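Local coordinates for 14-3-3 protein (Cryptosporidium parvum, PDB 3EFZ), which probably binds phosphoserine-containing partner proteins as a dimeric 14-3-3 signalling adaptor, at residues Glu101-Gln104 / Val105-Ile109. Numbering follows the deposited sequence.
Sequences EFIQ and VIEDI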
loop_
_atom_site.group_PDB
_atom_site.type_symbol
_atom_site.label_atom_id
_atom_site.label_comp_id
_atom_site.label_asym_id
_atom_site.label_seq_id
_atom_site.Cartn_x
_atom_site.Cartn_y
_atom_site.Cartn_z
ATOM N N GLU B 101 6.068 -6.786 -26.700
ATOM C CA GLU B 101 5.868 -5.479 -26.102
ATOM C C GLU B 101 5.100 -5.530 -24.798
ATOM O O GLU B 101 5.427 -4.810 -23.859
ATOM C CB GLU B 101 5.161 -4.531 -27.075
ATOM C CG GLU B 101 4.718 -3.266 -26.370
ATOM C CD GLU B 101 4.212 -2.208 -27.293
ATOM O OE1 GLU B 101 4.168 -1.041 -26.827
ATOM O OE2 GLU B 101 3.860 -2.524 -28.455
ATOM N N PHE B 102 4.064 -6.364 -24.738
ATOM C CA PHE B 102 3.298 -6.511 -23.506
ATOM C C PHE B 102 4.154 -7.094 -22.352
ATOM O O PHE B 102 4.094 -6.630 -21.204
ATOM C CB PHE B 102 2.066 -7.383 -23.735
ATOM C CG PHE B 102 1.251 -7.595 -22.478
ATOM C CD1 PHE B 102 0.250 -6.696 -22.120
ATOM C CD2 PHE B 102 1.523 -8.668 -21.634
ATOM C CE1 PHE B 102 -0.487 -6.874 -20.920
ATOM C CE2 PHE B 102 0.808 -8.851 -20.447
ATOM C CZ PHE B 102 -0.220 -7.953 -20.111
ATOM N N ILE B 103 4.920 -8.131 -22.666
ATOM C CA ILE B 103 5.720 -8.846 -21.672
ATOM C C ILE B 103 6.901 -7.988 -21.181
ATOM O O ILE B 103 7.287 -8.060 -20.011
ATOM C CB ILE B 103 6.172 -10.219 -22.194
ATOM C CG1 ILE B 103 4.955 -11.109 -22.493
ATOM C CG2 ILE B 103 7.115 -10.914 -21.176
ATOM C CD1 ILE B 103 4.178 -11.546 -21.250
ATOM N N GLN B 104 7.406 -7.135 -22.072
ATOM C CA GLN B 104 8.436 -6.140 -21.747
ATOM C C GLN B 104 7.940 -5.093 -20.757
ATOM O O GLN B 104 8.684 -4.670 -19.890
ATOM C CB GLN B 104 8.954 -5.442 -23.011
ATOM C CG GLN B 104 10.198 -4.593 -22.771
ATOM C CD GLN B 104 11.406 -5.438 -22.402
ATOM O OE1 GLN B 104 11.885 -6.240 -23.211
ATOM N NE2 GLN B 104 11.880 -5.294 -21.163
ATOM N N VAL B 105 6.685 -4.674 -20.891
ATOM C CA VAL B 105 6.104 -3.706 -19.956
ATOM C C VAL B 105 6.033 -4.351 -18.582
ATOM O O VAL B 105 6.372 -3.725 -17.587
ATOM C CB VAL B 105 4.725 -3.196 -20.449
ATOM C CG1 VAL B 105 4.017 -2.377 -19.364
ATOM C CG2 VAL B 105 4.898 -2.391 -21.724
ATOM N N ILE B 106 5.628 -5.622 -18.556
ATOM C CA ILE B 106 5.549 -6.429 -17.342
ATOM C C ILE B 106 6.925 -6.588 -16.677
ATOM O O ILE B 106 7.054 -6.393 -15.463
ATOM C CB ILE B 106 4.866 -7.800 -17.615
ATOM C CG1 ILE B 106 3.383 -7.594 -17.958
ATOM C CG2 ILE B 106 5.002 -8.749 -16.419
ATOM C CD1 ILE B 106 2.510 -7.146 -16.741
ATOM N N GLU B 107 7.935 -6.902 -17.481
ATOM C CA GLU B 107 9.328 -7.013 -17.038
ATOM C C GLU B 107 9.865 -5.706 -16.463
ATOM O O GLU B 107 10.555 -5.714 -15.433
ATOM C CB GLU B 107 10.216 -7.478 -18.196
ATOM C CG GLU B 107 10.026 -8.954 -18.514
ATOM C CD GLU B 107 10.880 -9.451 -19.657
ATOM O OE1 GLU B 107 11.752 -8.691 -20.137
ATOM O OE2 GLU B 107 10.691 -10.623 -20.063
ATOM N N ASP B 108 9.548 -4.593 -17.132
ATOM C CA ASP B 108 10.001 -3.260 -16.699
ATOM C C ASP B 108 9.409 -2.852 -15.338
ATOM O O ASP B 108 10.117 -2.304 -14.486
ATOM C CB ASP B 108 9.658 -2.201 -17.749
ATOM C CG ASP B 108 10.507 -2.301 -18.991
ATOM O OD1 ASP B 108 11.359 -3.218 -19.103
ATOM O OD2 ASP B 108 10.306 -1.443 -19.874
ATOM N N ILE B 109 8.113 -3.113 -15.166
ATOM C CA ILE B 109 7.407 -2.879 -13.889
ATOM C C ILE B 109 7.982 -3.725 -12.754
ATOM O O ILE B 109 8.147 -3.237 -11.626
ATOM C CB ILE B 109 5.868 -3.120 -14.032
ATOM C CG1 ILE B 109 5.249 -2.033 -14.909
ATOM C CG2 ILE B 109 5.174 -3.225 -12.657
ATOM C CD1 ILE B 109 3.929 -2.391 -15.525
#
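Asp108 OD1 is gripped by two groups: Gln104 NE2 donates to it at 3.0 Å, and Arg111, one turn further on, forms a salt bridge to the same oxygen. The amide N-H points nearly straight at OD1 (158°), and OD1 lies close to the plane of the Gln104 amide, yet NE2 meets the acid from above the carboxylate plane; the two flat groups stand 45° apart. Gln104 gets there by bending at chi2 (67°), which turns its end along the helix towards Asp108. Its OE1 accepts a hydrogen bond from Lys96, which also makes a weak, long ion pair with Glu107 OE1. In the backbone, Asp108 N donates to Gln104 O at 2.9 Å, so the pair is joined through both main chain and side chain. This i to i+4 pair lies in the first turns of helix 100-131, part of the all-helical 14-3-3 fold, well away from the predicted phosphoserine-contacting arginines. Round the helix the character turns apolar: CE2 of Phe102 meets CG1 of Ile106 at 3.8 Å, and CD1 of Ile103 lies in plane at the edge of the Phe102 ring. Phe102 also packs on Leu92 of the second subunit, while Val105 touches Ser84 of that subunit across the dimer interface.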